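Local coordinates for protein cytochrome c, mono-and diheme variant (Methylophaga aminisulfidivorans MP, PDB 7C90) that binds heme c covalently and probably carries electrons in the methanol oxidation system of this marine methylotroph, at residues 105-116 with 152-163. Residues are numbered along the deposited sequence; the frame is centred on the assembly and turned at random.
With NA (sodium ion), chain K; NA (sodium ion), chain L; HEC (heme c), chain E.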
ATOM      1  N   GLY A 105     -15.512   7.509   3.533  1.00 32.70           N
ATOM      2  CA  GLY A 105     -16.776   7.804   4.243  1.00 29.68           C
ATOM      3  C   GLY A 105     -16.726   9.104   5.033  1.00 28.10           C
ATOM      4  O   GLY A 105     -17.749   9.493   5.621  1.00 28.79           O
ATOM      5  N   ASP A 106     -15.584   9.774   5.027  1.00 29.28           N
ATOM      6  CA  ASP A 106     -15.262  10.945   5.877  1.00 30.64           C
ATOM      7  C   ASP A 106     -15.342  12.225   5.048  1.00 32.66           C
ATOM      8  O   ASP A 106     -15.531  12.111   3.820  1.00 30.76           O
ATOM      9  CB  ASP A 106     -13.884  10.747   6.497  1.00 36.57           C
ATOM     10  CG  ASP A 106     -12.745  10.701   5.495  1.00 36.09           C
ATOM     11  OD1 ASP A 106     -13.003  10.414   4.267  1.00 38.27           O
ATOM     12  OD2 ASP A 106     -11.596  10.918   5.945  1.00 44.17           O
ATOM     13  N   ASP A 107     -15.249  13.398   5.682  1.00 33.60           N
ATOM     14  CA  ASP A 107     -15.238  14.693   4.951  1.00 38.41           C
ATOM     15  C   ASP A 107     -13.801  15.161   4.726  1.00 33.39           C
ATOM     16  O   ASP A 107     -13.640  16.295   4.294  1.00 36.98           O
ATOM     17  CB  ASP A 107     -16.058  15.786   5.643  1.00 47.08           C
ATOM     18  CG  ASP A 107     -15.827  15.916   7.140  1.00 51.30           C
ATOM     19  OD1 ASP A 107     -14.823  15.354   7.633  1.00 51.41           O
ATOM     20  OD2 ASP A 107     -16.673  16.552   7.798  1.00 53.52           O
ATOM     21  N   TYR A 108     -12.800  14.314   4.976  1.00 30.70           N
ATOM     22  CA  TYR A 108     -11.399  14.578   4.567  1.00 31.60           C
ATOM     23  C   TYR A 108     -11.156  13.967   3.187  1.00 26.69           C
ATOM     24  O   TYR A 108     -11.598  12.843   2.933  1.00 28.39           O
ATOM     25  CB  TYR A 108     -10.438  14.031   5.617  1.00 35.26           C
ATOM     26  CG  TYR A 108     -10.619  14.644   6.982  1.00 36.69           C
ATOM     27  CD1 TYR A 108     -10.178  15.928   7.249  1.00 37.08           C
ATOM     28  CD2 TYR A 108     -11.248  13.941   7.990  1.00 41.68           C
ATOM     29  CE1 TYR A 108     -10.323  16.484   8.505  1.00 43.48           C
ATOM     30  CE2 TYR A 108     -11.421  14.490   9.251  1.00 43.65           C
ATOM     31  CZ  TYR A 108     -10.938  15.758   9.510  1.00 44.36           C
ATOM     32  OH  TYR A 108     -11.080  16.282  10.757  1.00 49.63           O
ATOM     33  N   TYR A 109     -10.496  14.706   2.314  1.00 27.04           N
ATOM     34  CA  TYR A 109     -10.247  14.339   0.892  1.00 25.37           C
ATOM     35  C   TYR A 109      -8.762  14.560   0.553  1.00 24.58           C
ATOM     36  O   TYR A 109      -8.167  15.598   0.894  1.00 27.34           O
ATOM     37  CB  TYR A 109     -11.170  15.142  -0.042  1.00 24.67           C
ATOM     38  CG  TYR A 109     -12.637  14.832   0.124  1.00 27.38           C
ATOM     39  CD1 TYR A 109     -13.209  13.753  -0.533  1.00 27.81           C
ATOM     40  CD2 TYR A 109     -13.444  15.561   1.002  1.00 30.86           C
ATOM     41  CE1 TYR A 109     -14.541  13.417  -0.360  1.00 30.24           C
ATOM     42  CE2 TYR A 109     -14.780  15.233   1.198  1.00 30.55           C
ATOM     43  CZ  TYR A 109     -15.338  14.170   0.496  1.00 31.70           C
ATOM     44  OH  TYR A 109     -16.648  13.800   0.673  1.00 30.74           O
ATOM     45  N   THR A 110      -8.183  13.615  -0.171  1.00 23.48           N
ATOM     46  CA  THR A 110      -6.909  13.824  -0.876  1.00 25.13           C
ATOM     47  C   THR A 110      -7.125  14.838  -2.010  1.00 26.66           C
ATOM     48  O   THR A 110      -6.292  15.759  -2.168  1.00 24.19           O
ATOM     49  CB  THR A 110      -6.360  12.478  -1.342  1.00 27.91           C
ATOM     50  OG1 THR A 110      -6.476  11.612  -0.213  1.00 30.65           O
ATOM     51  CG2 THR A 110      -4.958  12.594  -1.884  1.00 28.16           C
ATOM     52  N   TYR A 111      -8.193  14.660  -2.787  1.00 26.09           N
ATOM     53  CA  TYR A 111      -8.586  15.527  -3.915  1.00 24.72           C
ATOM     54  C   TYR A 111      -9.955  16.114  -3.610  1.00 24.93           C
ATOM     55  O   TYR A 111     -10.939  15.392  -3.496  1.00 24.70           O
ATOM     56  CB  TYR A 111      -8.520  14.719  -5.208  1.00 24.69           C
ATOM     57  CG  TYR A 111      -7.231  13.959  -5.420  1.00 23.53           C
ATOM     58  CD1 TYR A 111      -6.103  14.600  -5.905  1.00 24.29           C
ATOM     59  CD2 TYR A 111      -7.132  12.613  -5.139  1.00 24.15           C
ATOM     60  CE1 TYR A 111      -4.911  13.920  -6.098  1.00 24.37           C
ATOM     61  CE2 TYR A 111      -5.954  11.912  -5.351  1.00 24.93           C
ATOM     62  CZ  TYR A 111      -4.843  12.565  -5.848  1.00 23.04           C
ATOM     63  OH  TYR A 111      -3.666  11.894  -6.018  1.00 27.36           O
ATOM     64  N   PRO A 112     -10.063  17.449  -3.417  1.00 24.65           N
ATOM     65  CA  PRO A 112     -11.335  18.077  -3.034  1.00 25.38           C
ATOM     66  C   PRO A 112     -12.527  17.865  -3.993  1.00 25.80           C
ATOM     67  O   PRO A 112     -13.696  17.789  -3.536  1.00 23.78           O
ATOM     68  CB  PRO A 112     -10.972  19.579  -2.919  1.00 26.31           C
ATOM     69  CG  PRO A 112      -9.678  19.755  -3.697  1.00 25.96           C
ATOM     70  CD  PRO A 112      -8.968  18.418  -3.574  1.00 26.30           C
ATOM     71  N   LYS A 113     -12.265  17.710  -5.296  1.00 26.62           N
ATOM     72  CA  LYS A 113     -13.343  17.428  -6.290  1.00 26.25           C
ATOM     73  C   LYS A 113     -14.092  16.148  -5.911  1.00 24.67           C
ATOM     74  O   LYS A 113     -15.208  15.978  -6.405  1.00 25.05           O
ATOM     75  CB  LYS A 113     -12.779  17.296  -7.710  1.00 25.44           C
ATOM     76  CG  LYS A 113     -11.916  16.065  -7.939  1.00 26.51           C
ATOM     77  CD  LYS A 113     -11.332  16.052  -9.348  1.00 30.76           C
ATOM     78  CE  LYS A 113     -11.461  14.716 -10.032  1.00 33.23           C
ATOM     79  NZ  LYS A 113     -10.959  14.714 -11.429  1.00 32.57           N
ATOM     80  N   ASN A 114     -13.507  15.255  -5.101  1.00 23.19           N
ATOM     81  CA  ASN A 114     -14.144  13.956  -4.778  1.00 24.64           C
ATOM     82  C   ASN A 114     -15.332  14.178  -3.824  1.00 25.83           C
ATOM     83  O   ASN A 114     -16.113  13.225  -3.636  1.00 25.76           O
ATOM     84  CB  ASN A 114     -13.131  12.898  -4.316  1.00 24.64           C
ATOM     85  CG  ASN A 114     -12.225  12.464  -5.455  1.00 26.41           C
ATOM     86  OD1 ASN A 114     -12.668  12.397  -6.612  1.00 25.09           O
ATOM     87  ND2 ASN A 114     -10.958  12.187  -5.150  1.00 23.13           N
ATOM     88  N   ALA A 115     -15.550  15.406  -3.341  1.00 26.82           N
ATOM     89  CA  ALA A 115     -16.757  15.772  -2.553  1.00 27.07           C
ATOM     90  C   ALA A 115     -17.987  15.884  -3.466  1.00 28.47           C
ATOM     91  O   ALA A 115     -19.136  15.880  -2.934  1.00 25.76           O
ATOM     92  CB  ALA A 115     -16.529  17.052  -1.796  1.00 27.75           C
ATOM     93  N   ASN A 116     -17.796  15.962  -4.788  1.00 26.42           N
ATOM     94  CA  ASN A 116     -18.939  16.007  -5.734  1.00 28.34           C
ATOM     95  C   ASN A 116     -18.887  14.760  -6.630  1.00 29.21           C
ATOM     96  O   ASN A 116     -17.822  14.102  -6.708  1.00 26.60           O
ATOM     97  CB  ASN A 116     -18.980  17.366  -6.440  1.00 29.49           C
ATOM     98  CG  ASN A 116     -17.875  17.567  -7.450  1.00 33.24           C
ATOM     99  OD1 ASN A 116     -17.768  16.835  -8.440  1.00 38.21           O
ATOM    100  ND2 ASN A 116     -17.044  18.567  -7.201  1.00 33.79           N
ATOM    101  N   ARG A 152     -21.541   7.079  -0.987  1.00 26.44           N
ATOM    102  CA  ARG A 152     -22.215   8.271  -0.404  1.00 24.56           C
ATOM    103  C   ARG A 152     -23.127   7.828   0.755  1.00 23.18           C
ATOM    104  O   ARG A 152     -23.160   8.537   1.715  1.00 22.84           O
ATOM    105  CB  ARG A 152     -22.994   9.050  -1.458  1.00 24.25           C
ATOM    106  CG  ARG A 152     -22.124   9.608  -2.564  1.00 25.27           C
ATOM    107  CD  ARG A 152     -20.943  10.430  -2.080  1.00 24.69           C
ATOM    108  NE  ARG A 152     -20.484  11.214  -3.214  1.00 27.97           N
ATOM    109  CZ  ARG A 152     -19.327  11.855  -3.305  1.00 25.30           C
ATOM    110  NH1 ARG A 152     -18.451  11.817  -2.318  1.00 25.27           N
ATOM    111  NH2 ARG A 152     -19.039  12.497  -4.420  1.00 24.70           N
ATOM    112  N   SER A 153     -23.751   6.655   0.678  1.00 27.17           N
ATOM    113  CA  SER A 153     -24.778   6.168   1.638  1.00 29.80           C
ATOM    114  C   SER A 153     -24.133   5.894   3.001  1.00 33.17           C
ATOM    115  O   SER A 153     -24.850   5.983   4.001  1.00 35.05           O
ATOM    116  CB  SER A 153     -25.477   4.940   1.103  1.00 29.71           C
ATOM    117  OG  SER A 153     -24.634   3.778   1.194  1.00 31.64           O
ATOM    118  N   VAL A 154     -22.827   5.591   3.054  1.00 33.16           N
ATOM    119  CA  VAL A 154     -22.139   5.197   4.323  1.00 31.31           C
ATOM    120  C   VAL A 154     -21.409   6.396   4.908  1.00 31.04           C
ATOM    121  O   VAL A 154     -20.815   6.232   5.947  1.00 31.41           O
ATOM    122  CB  VAL A 154     -21.215   3.986   4.143  1.00 33.06           C
ATOM    123  CG1 VAL A 154     -22.042   2.751   3.873  1.00 31.59           C
ATOM    124  CG2 VAL A 154     -20.155   4.180   3.055  1.00 35.17           C
ATOM    125  N   TYR A 155     -21.534   7.573   4.287  1.00 31.23           N
ATOM    126  CA  TYR A 155     -20.884   8.835   4.728  1.00 31.28           C
ATOM    127  C   TYR A 155     -21.247   9.154   6.175  1.00 37.67           C
ATOM    128  O   TYR A 155     -22.455   9.126   6.491  1.00 35.13           O
ATOM    129  CB  TYR A 155     -21.402   9.998   3.890  1.00 30.66           C
ATOM    130  CG  TYR A 155     -20.762  11.338   4.109  1.00 28.44           C
ATOM    131  CD1 TYR A 155     -19.439  11.586   3.765  1.00 28.59           C
ATOM    132  CD2 TYR A 155     -21.526  12.405   4.545  1.00 28.43           C
ATOM    133  CE1 TYR A 155     -18.878  12.842   3.929  1.00 27.26           C
ATOM    134  CE2 TYR A 155     -20.986  13.671   4.687  1.00 26.92           C
ATOM    135  CZ  TYR A 155     -19.673  13.901   4.345  1.00 27.53           C
ATOM    136  OH  TYR A 155     -19.174  15.168   4.458  1.00 26.95           O
ATOM    137  N   TRP A 156     -20.241   9.546   6.960  1.00 38.33           N
ATOM    138  CA  TRP A 156     -20.327   9.854   8.411  1.00 37.06           C
ATOM    139  C   TRP A 156     -19.739  11.236   8.664  1.00 34.88           C
ATOM    140  O   TRP A 156     -19.513  11.560   9.816  1.00 39.84           O
ATOM    141  CB  TRP A 156     -19.623   8.771   9.258  1.00 37.30           C
ATOM    142  CG  TRP A 156     -18.156   8.608   9.005  1.00 35.94           C
ATOM    143  CD1 TRP A 156     -17.153   9.450   9.384  1.00 36.42           C
ATOM    144  CD2 TRP A 156     -17.529   7.545   8.271  1.00 31.65           C
ATOM    145  NE1 TRP A 156     -15.945   8.977   8.947  1.00 40.70           N
ATOM    146  CE2 TRP A 156     -16.147   7.811   8.259  1.00 38.17           C
ATOM    147  CE3 TRP A 156     -18.002   6.414   7.607  1.00 34.43           C
ATOM    148  CZ2 TRP A 156     -15.234   6.967   7.628  1.00 38.35           C
ATOM    149  CZ3 TRP A 156     -17.106   5.591   6.967  1.00 33.36           C
ATOM    150  CH2 TRP A 156     -15.740   5.868   6.984  1.00 33.38           C
ATOM    151  N   GLY A 157     -19.429  11.992   7.610  1.00 31.11           N
ATOM    152  CA  GLY A 157     -18.921  13.364   7.733  1.00 32.82           C
ATOM    153  C   GLY A 157     -20.054  14.375   7.892  1.00 31.13           C
ATOM    154  O   GLY A 157     -21.204  13.968   8.088  1.00 33.14           O
ATOM    155  N   SER A 158     -19.728  15.651   7.802  1.00 33.79           N
ATOM    156  CA  SER A 158     -20.665  16.778   8.017  1.00 40.02           C
ATOM    157  C   SER A 158     -21.470  17.028   6.736  1.00 42.32           C
ATOM    158  O   SER A 158     -20.919  16.840   5.635  1.00 43.79           O
ATOM    159  CB  SER A 158     -19.915  18.004   8.444  1.00 44.45           C
ATOM    160  OG  SER A 158     -19.291  18.609   7.323  1.00 54.29           O
ATOM    161  N   ALA A 159     -22.727  17.442   6.879  1.00 43.02           N
ATOM    162  CA  ALA A 159     -23.636  17.769   5.756  1.00 46.13           C
ATOM    163  C   ALA A 159     -23.076  18.966   4.986  1.00 42.67           C
ATOM    164  O   ALA A 159     -23.311  19.061   3.775  1.00 45.90           O
ATOM    165  CB  ALA A 159     -25.016  18.073   6.283  1.00 49.09           C
ATOM    166  N   ASP A 160     -22.386  19.859   5.683  1.00 43.80           N
ATOM    167  CA  ASP A 160     -21.901  21.142   5.118  1.00 53.50           C
ATOM    168  C   ASP A 160     -20.865  20.853   4.026  1.00 49.34           C
ATOM    169  O   ASP A 160     -20.704  21.687   3.139  1.00 54.40           O
ATOM    170  CB  ASP A 160     -21.349  22.048   6.224  1.00 61.58           C
ATOM    171  CG  ASP A 160     -22.164  21.996   7.510  1.00 76.51           C
ATOM    172  OD1 ASP A 160     -22.052  20.980   8.243  1.00 83.23           O
ATOM    173  OD2 ASP A 160     -22.926  22.957   7.760  1.00 87.49           O
ATOM    174  N   LYS A 161     -20.144  19.735   4.108  1.00 49.88           N
ATOM    175  CA  LYS A 161     -19.027  19.452   3.165  1.00 49.02           C
ATOM    176  C   LYS A 161     -19.505  18.464   2.089  1.00 42.61           C
ATOM    177  O   LYS A 161     -18.705  18.207   1.196  1.00 41.22           O
ATOM    178  CB  LYS A 161     -17.782  18.955   3.909  1.00 49.65           C
ATOM    179  CG  LYS A 161     -17.233  19.912   4.960  1.00 58.29           C
ATOM    180  CD  LYS A 161     -15.765  19.694   5.310  1.00 65.71           C
ATOM    181  CE  LYS A 161     -15.474  19.741   6.800  1.00 72.28           C
ATOM    182  NZ  LYS A 161     -14.178  19.101   7.140  1.00 80.34           N
ATOM    183  N   ALA A 162     -20.754  17.974   2.163  1.00 34.12           N
ATOM    184  CA  ALA A 162     -21.307  16.952   1.253  1.00 37.65           C
ATOM    185  C   ALA A 162     -21.802  17.608  -0.040  1.00 38.54           C
ATOM    186  O   ALA A 162     -23.032  17.801  -0.192  1.00 37.89           O
ATOM    187  CB  ALA A 162     -22.407  16.183   1.940  1.00 38.95           C
ATOM    188  N   ASP A 163     -20.886  17.913  -0.962  1.00 37.48           N
ATOM    189  CA  ASP A 163     -21.194  18.733  -2.163  1.00 36.50           C
ATOM    190  C   ASP A 163     -22.204  18.017  -3.066  1.00 35.27           C
ATOM    191  O   ASP A 163     -22.908  18.731  -3.767  1.00 39.64           O
ATOM    192  CB  ASP A 163     -19.924  19.194  -2.881  1.00 41.05           C
ATOM    193  CG  ASP A 163     -19.122  20.212  -2.080  1.00 49.61           C
ATOM    194  OD1 ASP A 163     -19.733  20.953  -1.278  1.00 54.09           O
ATOM    195  OD2 ASP A 163     -17.884  20.258  -2.253  1.00 55.41           O
TER
HETATM  196 NA    NA K 207     -13.737  11.815   2.009  1.00 23.56          NA
HETATM  197 NA    NA L 208     -10.302  10.690   3.406  1.00 31.29          NA
HETATM  198 FE   HEC E 201      -8.885   3.798  -4.445  1.00 21.45          FE
HETATM  199  CHA HEC E 201      -7.570   6.907  -3.765  1.00 21.46           C
HETATM  200  CHB HEC E 201     -11.969   5.118  -4.625  1.00 19.03           C
HETATM  201  CHC HEC E 201     -10.042   0.788  -5.624  1.00 20.51           C
HETATM  202  CHD HEC E 201      -5.920   2.358  -3.578  1.00 22.30           C
HETATM  203  NA  HEC E 201      -9.601   5.708  -4.273  1.00 20.52           N
HETATM  204  C1A HEC E 201      -8.984   6.830  -3.966  1.00 20.71           C
HETATM  205  C2A HEC E 201      -9.836   8.036  -3.920  1.00 21.11           C
HETATM  206  C3A HEC E 201     -11.153   7.504  -4.223  1.00 21.67           C
HETATM  207  C4A HEC E 201     -10.892   6.051  -4.345  1.00 20.85           C
HETATM  208  CMA HEC E 201     -12.489   8.159  -4.283  1.00 23.23           C
HETATM  209  CAA HEC E 201      -9.453   9.447  -3.671  1.00 22.48           C
HETATM  210  CBA HEC E 201      -9.981   9.714  -2.272  1.00 23.96           C
HETATM  211  CGA HEC E 201      -9.798  11.141  -1.872  1.00 26.05           C
HETATM  212  O1A HEC E 201      -9.683  12.009  -2.756  1.00 24.96           O
HETATM  213  O2A HEC E 201      -9.690  11.368  -0.639  1.00 29.10           O
HETATM  214  NB  HEC E 201     -10.714   3.094  -5.023  1.00 19.63           N
HETATM  215  C1B HEC E 201     -11.853   3.728  -4.971  1.00 19.69           C
HETATM  216  C2B HEC E 201     -13.034   2.934  -5.370  1.00 20.46           C
HETATM  217  C3B HEC E 201     -12.442   1.643  -5.704  1.00 20.52           C
HETATM  218  C4B HEC E 201     -11.024   1.860  -5.459  1.00 21.90           C
HETATM  219  CMB HEC E 201     -14.468   3.379  -5.407  1.00 21.55           C
HETATM  220  CAB HEC E 201     -13.168   0.390  -6.203  1.00 22.24           C
HETATM  221  CBB HEC E 201     -13.692   0.575  -7.584  1.00 21.50           C
HETATM  222  NC  HEC E 201      -8.116   1.916  -4.565  1.00 21.93           N
HETATM  223  C1C HEC E 201      -8.710   0.847  -5.115  1.00 22.28           C
HETATM  224  C2C HEC E 201      -7.924  -0.398  -5.092  1.00 21.69           C
HETATM  225  C3C HEC E 201      -6.683   0.087  -4.476  1.00 23.01           C
HETATM  226  C4C HEC E 201      -6.903   1.497  -4.189  1.00 20.31           C
HETATM  227  CMC HEC E 201      -8.374  -1.723  -5.604  1.00 21.35           C
HETATM  228  CAC HEC E 201      -5.538  -0.832  -4.132  1.00 26.63           C
HETATM  229  CBC HEC E 201      -5.028  -1.636  -5.295  1.00 25.87           C
HETATM  230  ND  HEC E 201      -7.074   4.519  -3.756  1.00 22.23           N
HETATM  231  C1D HEC E 201      -6.003   3.811  -3.449  1.00 21.63           C
HETATM  232  C2D HEC E 201      -4.847   4.589  -3.048  1.00 22.00           C
HETATM  233  C3D HEC E 201      -5.315   5.953  -3.104  1.00 21.90           C
HETATM  234  C4D HEC E 201      -6.688   5.767  -3.580  1.00 23.65           C
HETATM  235  CMD HEC E 201      -3.507   4.063  -2.700  1.00 22.66           C
HETATM  236  CAD HEC E 201      -4.571   7.205  -2.887  1.00 23.81           C
HETATM  237  CBD HEC E 201      -4.180   7.636  -4.309  1.00 27.03           C
HETATM  238  CGD HEC E 201      -3.842   9.103  -4.505  1.00 30.04           C
HETATM  239  O1D HEC E 201      -3.607   9.812  -3.511  1.00 33.49           O
HETATM  240  O2D HEC E 201      -3.757   9.588  -5.666  1.00 28.09           O
HETATM  241  O   HOH W   1     -13.338  17.703   9.263  1.00 68.51           O
HETATM  242  O   HOH W   2     -17.761  15.491   2.110  1.00 33.71           O
HETATM  243  O   HOH W   3     -15.818  10.717   0.869  1.00 42.48           O
HETATM  244  O   HOH W   4      -8.241  11.320   2.176  1.00 37.35           O
HETATM  245  O   HOH W   5     -11.672  10.469   0.864  1.00 39.95           O
HETATM  246  O   HOH W   6      -8.173  10.683   5.164  1.00 48.21           O
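Gly105 lies flat against the indole of Trp156, its CA 3.6 Å from the centroid of the six-membered ring, a CH-pi contact over the face. Its carbonyl O covers the same face and also takes the backbone N of Trp156 at 2.8 Å in a nearly straight bond. The indole gets there because its CG sits between the backbone N and the carbonyl carbon (chi1 62°), folding the ring back over Gly105; a CB on that residue would run into the ring. A serine in place of Trp156 would probably leave Gly105 and the CB of Asp106 without their cover and open a gap beside the sodium-binding loop. Next along, Tyr155 brings its ring edge to Asp106 O, with CE1 3.4 Å away, and its hydroxyl bonds back to Ser158 O. Asp106 itself turns its carboxylate to two sodium ions, which Tyr108 O also binds. At the far end Arg152 grips Asn114 O end-on with NH1 and NH2, at 3.0 Å for NH1, the oxygen lying in the guanidinium plane; NH2 also pairs with Asp117. Asn114, its OD1 held by Thr123, meanwhile donates from ND2 to heme propionate O1A, placing the arginine in the second shell of the heme site. The solvent side is looser: Asp107 OD2 receives Ser158 N at 3.2 Å from above the carboxylate plane, while Lys161 NZ stands off at 3.6 Å in a long salt bridge, and water 1 links NZ to Asp107 OD1. Overall, the contact ties the heme- and sodium-binding loop that leads into helix 117-126 to the end of helix 141-153 and the chain following it, with Trp164 beside Arg152 and Tyr155 and Phe182 edge-to-face with Trp156.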